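Local coordinates for computational designed protein based on evolution (Synthetic construct, PDB 6JCC) that is of unknown function but was computationally designed, with a sequence matching the caspase recruitment domain family, and folds into a compact all-helical bundle, at residues 15-20 against 54-59; 26-31 against 76-81. One frame throughout, in Å; residues are numbered along the deposited sequence.

Contact 1 of 2, residues 15-20 against 54-59; sequences ILAEII and EQAKKL
Ile20 lays its two outer methyls against the side chain of Gln55, which it crosses obliquely. CG2 meets the amide end, 3.2 Å from Gln55 OE1, while CD1 rests against the root of the same side chain, 3.7 Å from Gln55 CB. The amide that receives this methyl is anchored on its nitrogen side, where Gln55 NE2 is hydrogen-bonded to the carbonyl of Lys50; the bond limits how far the group can turn. In Ile20, chi1 (-70°) sets CG2 anti to the backbone N and toward the amide, and the extended chi2 (159°) carries CD1 to the base of the glutamine. The CD1 methyl also reaches Leu59, 4.1 Å from its CD2, bridging successive turns of helix 52-63. An alanine in place of Ile20 would probably open a gap between Gln55 and Leu59 and leave the glutamine amide without its apolar cover on this side.

Further along the interface the centre is alanine. Ala56 CB points at helix 6-22 and sits 3.8 Å from Leu16 CB, and it lies equally near the backbone N of Ala17. Its approach to a backbone nitrogen shows how an alanine brings two helices together: the CA atoms of Ala17 and Ala56 are 5.3 Å apart, and the axes of the short segments approach to 8.3 Å. Leu16 continues the hydrophobic seam beyond this point, its side chain also touching Ile60 and Ile63. With 119° between the N-to-C directions of the two short segments, they pack steeply across each other, a close alanine-centred crossing flanked by branched aliphatics, within the helical bundle fold of the caspase recruitment domain and its death-fold relatives.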
loop_
_atom_site.group_PDB
_atom_site.type_symbol
_atom_site.label_atom_id
_atom_site.label_comp_id
_atom_site.label_asym_id
_atom_site.label_seq_id
_atom_site.Cartn_x
_atom_site.Cartn_y
_atom_site.Cartn_z
ATOM N N ILE A 15 -2.776 7.030 4.786
ATOM C CA ILE A 15 -2.951 5.647 5.237
ATOM C C ILE A 15 -1.715 4.809 4.939
ATOM O O ILE A 15 -1.281 4.039 5.785
ATOM C CB ILE A 15 -4.209 5.003 4.623
ATOM C CG1 ILE A 15 -5.446 5.717 5.160
ATOM C CG2 ILE A 15 -4.309 3.522 4.971
ATOM C CD1 ILE A 15 -6.601 5.716 4.202
ATOM N N LEU A 16 -1.154 4.964 3.744
ATOM C CA LEU A 16 0.086 4.268 3.390
ATOM C C LEU A 16 1.230 4.662 4.324
ATOM O O LEU A 16 1.967 3.800 4.791
ATOM C CB LEU A 16 0.471 4.528 1.931
ATOM C CG LEU A 16 -0.441 3.911 0.865
ATOM C CD1 LEU A 16 -0.100 4.463 -0.510
ATOM C CD2 LEU A 16 -0.370 2.391 0.858
ATOM N N ALA A 17 1.353 5.955 4.620
ATOM C CA ALA A 17 2.357 6.440 5.578
ATOM C C ALA A 17 2.148 5.871 6.985
ATOM O O ALA A 17 3.111 5.501 7.654
ATOM C CB ALA A 17 2.368 7.962 5.619
ATOM N N GLU A 18 0.894 5.801 7.420
ATOM C CA GLU A 18 0.555 5.242 8.729
ATOM C C GLU A 18 0.870 3.747 8.814
ATOM O O GLU A 18 1.386 3.281 9.828
ATOM C CB GLU A 18 -0.914 5.513 9.068
ATOM C CG GLU A 18 -1.333 5.056 10.458
ATOM C CD GLU A 18 -2.725 5.525 10.852
ATOM O OE1 GLU A 18 -3.430 6.125 10.014
ATOM O OE2 GLU A 18 -3.119 5.272 12.007
ATOM N N ILE A 19 0.556 3.004 7.753
ATOM C CA ILE A 19 0.926 1.583 7.667
ATOM C C ILE A 19 2.441 1.439 7.807
ATOM O O ILE A 19 2.917 0.662 8.635
ATOM C CB ILE A 19 0.443 0.936 6.341
ATOM C CG1 ILE A 19 -1.082 0.796 6.342
ATOM C CG2 ILE A 19 1.064 -0.445 6.134
ATOM C CD1 ILE A 19 -1.685 0.651 4.961
ATOM N N ILE A 20 3.175 2.206 7.002
ATOM C CA ILE A 20 4.646 2.193 6.996
ATOM C C ILE A 20 5.236 2.514 8.378
ATOM O O ILE A 20 6.220 1.900 8.787
ATOM C CB ILE A 20 5.198 3.161 5.917
ATOM C CG1 ILE A 20 4.917 2.597 4.517
ATOM C CG2 ILE A 20 6.698 3.400 6.074
ATOM C CD1 ILE A 20 4.947 3.632 3.414
ATOM N N GLU A 54 7.333 10.157 2.462
ATOM C CA GLU A 54 8.074 10.152 1.202
ATOM C C GLU A 54 8.008 8.754 0.600
ATOM O O GLU A 54 7.914 8.597 -0.610
ATOM C CB GLU A 54 9.539 10.556 1.383
ATOM C CG GLU A 54 9.819 11.667 2.384
ATOM C CD GLU A 54 11.277 11.723 2.787
ATOM O OE1 GLU A 54 11.595 11.318 3.914
ATOM O OE2 GLU A 54 12.106 12.149 1.967
ATOM N N GLN A 55 8.065 7.750 1.468
ATOM C CA GLN A 55 7.884 6.355 1.062
ATOM C C GLN A 55 6.512 6.136 0.428
ATOM O O GLN A 55 6.403 5.470 -0.600
ATOM C CB GLN A 55 8.028 5.413 2.258
ATOM C CG GLN A 55 9.413 5.355 2.872
ATOM C CD GLN A 55 9.472 4.406 4.049
ATOM O OE1 GLN A 55 9.078 3.248 3.932
ATOM N NE2 GLN A 55 9.954 4.888 5.192
ATOM N N ALA A 56 5.476 6.697 1.054
ATOM C CA ALA A 56 4.102 6.596 0.548
ATOM C C ALA A 56 3.947 7.173 -0.858
ATOM O O ALA A 56 3.236 6.606 -1.685
ATOM C CB ALA A 56 3.127 7.272 1.501
ATOM N N LYS A 57 4.619 8.291 -1.118
ATOM C CA LYS A 57 4.574 8.938 -2.428
ATOM C C LYS A 57 5.188 8.072 -3.536
ATOM O O LYS A 57 4.743 8.124 -4.674
ATOM C CB LYS A 57 5.255 10.311 -2.379
ATOM C CG LYS A 57 5.300 11.066 -3.706
ATOM C CD LYS A 57 3.929 11.296 -4.341
ATOM C CE LYS A 57 3.043 12.249 -3.551
ATOM N NZ LYS A 57 3.530 13.653 -3.603
ATOM N N LYS A 58 6.212 7.297 -3.202
ATOM C CA LYS A 58 6.811 6.360 -4.152
ATOM C C LYS A 58 5.963 5.086 -4.224
ATOM O O LYS A 58 5.721 4.557 -5.304
ATOM C CB LYS A 58 8.248 6.014 -3.750
ATOM C CG LYS A 58 9.183 7.207 -3.577
ATOM C CD LYS A 58 9.597 7.827 -4.901
ATOM C CE LYS A 58 10.505 9.031 -4.682
ATOM N NZ LYS A 58 11.433 9.266 -5.822
ATOM N N LEU A 59 5.499 4.609 -3.071
ATOM C CA LEU A 59 4.746 3.352 -2.996
ATOM C C LEU A 59 3.399 3.407 -3.717
ATOM O O LEU A 59 2.972 2.411 -4.296
ATOM C CB LEU A 59 4.536 2.937 -1.534
ATOM C CG LEU A 59 3.908 1.563 -1.263
ATOM C CD1 LEU A 59 4.712 0.437 -1.896
ATOM C CD2 LEU A 59 3.776 1.338 0.234
#

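Contact 2 of 2, residues 26-31 against 76-81; sequences TKILEE and DALRAH
Helix 68-80, with His81 just after it, packs here against the turn leading into helix 30-34, a junction within the death-fold bundle. Ile28 fills the middle. Its CB lies 3.9 Å from Ala77 CB, the methyl that also faces the Ile28 backbone, and the CA atoms of this pair are 5.0 Å apart. Farther in, Ile28 CD1 and CG2 both come up to Leu78 CG from one side, CD1 at 4.0 Å. In Ile28, chi1 (67°) holds CG1 between the backbone N and the carbonyl carbon and turns CG2 to the leucine; the extended chi2 (167°) brings CD1 beside it.

Toward the surface, the Lys27 chain crosses the His81 side chain at about a right angle, bringing its CB to 3.6 Å from His81 NE2. The imidazole is fixed from the other nitrogen: His81 ND1 donates to Ala77 O at 2.7 Å, nearly straight at 165°. That carbonyl also accepts from His81 N, the two donors reaching it from opposite faces of its plane. With ND1 carrying the proton in this bond, the ring is restrained from flipping and presents NE2 to the lysine methylenes. Lys27 NZ stands 5.0 Å from His81 NE2, and its positive charge would tend to disfavour a second proton on the ring, an effect the more distant carboxylate of Glu30 may partly offset.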
loop_
_atom_site.group_PDB
_atom_site.type_symbol
_atom_site.label_atom_id
_atom_site.label_comp_id
_atom_site.label_asym_id
_atom_site.label_seq_id
_atom_site.Cartn_x
_atom_site.Cartn_y
_atom_site.Cartn_z
ATOM N N THR A 26 6.658 -4.570 3.114
ATOM C CA THR A 26 7.073 -5.864 2.560
ATOM C C THR A 26 6.159 -6.998 3.033
ATOM O O THR A 26 5.797 -7.871 2.249
ATOM C CB THR A 26 8.530 -6.196 2.948
ATOM O OG1 THR A 26 9.373 -5.083 2.629
ATOM C CG2 THR A 26 9.036 -7.436 2.208
ATOM N N LYS A 27 5.768 -6.952 4.302
ATOM C CA LYS A 27 4.923 -7.987 4.900
ATOM C C LYS A 27 3.511 -8.063 4.340
ATOM O O LYS A 27 2.946 -9.144 4.261
ATOM C CB LYS A 27 4.864 -7.806 6.414
ATOM C CG LYS A 27 6.191 -8.112 7.069
ATOM C CD LYS A 27 6.117 -7.980 8.570
ATOM C CE LYS A 27 7.436 -8.368 9.210
ATOM N NZ LYS A 27 7.613 -9.842 9.269
ATOM N N ILE A 28 2.950 -6.919 3.965
ATOM C CA ILE A 28 1.605 -6.888 3.369
ATOM C C ILE A 28 1.624 -6.965 1.840
ATOM O O ILE A 28 0.586 -7.175 1.226
ATOM C CB ILE A 28 0.763 -5.684 3.857
ATOM C CG1 ILE A 28 1.327 -4.341 3.370
ATOM C CG2 ILE A 28 0.656 -5.711 5.379
ATOM C CD1 ILE A 28 0.375 -3.180 3.560
ATOM N N LEU A 29 2.801 -6.795 1.238
ATOM C CA LEU A 29 2.970 -6.893 -0.218
ATOM C C LEU A 29 3.411 -8.281 -0.707
ATOM O O LEU A 29 3.816 -8.421 -1.860
ATOM C CB LEU A 29 3.973 -5.833 -0.693
ATOM C CG LEU A 29 3.520 -4.378 -0.559
ATOM C CD1 LEU A 29 4.710 -3.438 -0.673
ATOM C CD2 LEU A 29 2.464 -4.033 -1.597
ATOM N N GLU A 30 3.308 -9.300 0.148
ATOM C CA GLU A 30 3.705 -10.674 -0.194
ATOM C C GLU A 30 3.219 -11.130 -1.557
ATOM O O GLU A 30 4.016 -11.494 -2.412
ATOM C CB GLU A 30 3.171 -11.671 0.837
ATOM C CG GLU A 30 4.149 -12.057 1.914
ATOM C CD GLU A 30 3.714 -13.322 2.606
ATOM O OE1 GLU A 30 2.657 -13.304 3.264
ATOM O OE2 GLU A 30 4.419 -14.336 2.470
ATOM N N GLU A 31 1.903 -11.116 -1.742
ATOM C CA GLU A 31 1.318 -11.647 -2.964
ATOM C C GLU A 31 1.703 -10.841 -4.204
ATOM O O GLU A 31 2.121 -11.429 -5.193
ATOM C CB GLU A 31 -0.203 -11.809 -2.844
ATOM C CG GLU A 31 -0.833 -12.532 -4.021
ATOM C CD GLU A 31 -0.330 -13.961 -4.169
ATOM O OE1 GLU A 31 -0.107 -14.627 -3.140
ATOM O OE2 GLU A 31 -0.153 -14.425 -5.308
ATOM N N ASP A 76 -6.215 -8.213 3.328
ATOM C CA ASP A 76 -6.192 -9.413 4.179
ATOM C C ASP A 76 -4.909 -9.499 5.008
ATOM O O ASP A 76 -4.945 -9.871 6.180
ATOM C CB ASP A 76 -6.331 -10.690 3.336
ATOM C CG ASP A 76 -7.711 -10.853 2.709
ATOM O OD1 ASP A 76 -8.636 -10.084 3.028
ATOM O OD2 ASP A 76 -7.866 -11.769 1.884
ATOM N N ALA A 77 -3.781 -9.150 4.396
ATOM C CA ALA A 77 -2.489 -9.187 5.082
ATOM C C ALA A 77 -2.409 -8.181 6.231
ATOM O O ALA A 77 -1.865 -8.501 7.289
ATOM C CB ALA A 77 -1.360 -8.956 4.097
ATOM N N LEU A 78 -2.942 -6.975 6.022
ATOM C CA LEU A 78 -3.045 -5.985 7.105
ATOM C C LEU A 78 -3.833 -6.539 8.287
ATOM O O LEU A 78 -3.412 -6.399 9.436
ATOM C CB LEU A 78 -3.696 -4.685 6.621
ATOM C CG LEU A 78 -2.755 -3.706 5.926
ATOM C CD1 LEU A 78 -3.553 -2.693 5.121
ATOM C CD2 LEU A 78 -1.853 -2.999 6.933
ATOM N N ARG A 79 -4.966 -7.176 7.995
ATOM C CA ARG A 79 -5.794 -7.797 9.035
ATOM C C ARG A 79 -5.051 -8.931 9.731
ATOM O O ARG A 79 -5.070 -9.025 10.955
ATOM C CB ARG A 79 -7.101 -8.328 8.453
ATOM C CG ARG A 79 -8.018 -7.242 7.927
ATOM C CD ARG A 79 -9.361 -7.810 7.509
ATOM N NE ARG A 79 -10.055 -6.911 6.588
ATOM C CZ ARG A 79 -10.647 -5.765 6.925
ATOM N NH1 ARG A 79 -10.654 -5.328 8.187
ATOM N NH2 ARG A 79 -11.243 -5.037 5.983
ATOM N N ALA A 80 -4.380 -9.771 8.946
ATOM C CA ALA A 80 -3.610 -10.892 9.489
ATOM C C ALA A 80 -2.454 -10.472 10.409
ATOM O O ALA A 80 -2.085 -11.226 11.306
ATOM C CB ALA A 80 -3.095 -11.770 8.361
ATOM N N HIS A 81 -1.897 -9.278 10.188
ATOM C CA HIS A 81 -0.832 -8.721 11.038
ATOM C C HIS A 81 -1.334 -7.912 12.239
ATOM O O HIS A 81 -0.526 -7.463 13.056
ATOM C CB HIS A 81 0.127 -7.868 10.200
ATOM C CG HIS A 81 1.029 -8.675 9.324
ATOM N ND1 HIS A 81 0.631 -9.177 8.105
ATOM C CD2 HIS A 81 2.308 -9.080 9.496
ATOM C CE1 HIS A 81 1.629 -9.846 7.559
ATOM N NE2 HIS A 81 2.658 -9.806 8.385
#

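From the N terminus, helix 6-22 supplies residues 15-20, and the chain soon passes through 26-31 into helix 30-34. Helix 40-47 comes next, and helix 52-63 then returns to close contact 1, a loop of 33 intervening residues. Contact 2 opens inside that loop and closes beyond it, at residues 76-81, after 44 intervening residues; the two closures therefore cross rather than nest. Their centres lie 15 Å apart, yet their segments meet directly: Ile19 packs on both Ile28 and Leu78, and Leu59 reaches Leu29. Early and late helices are thereby interlocked around a shared hydrophobic interior.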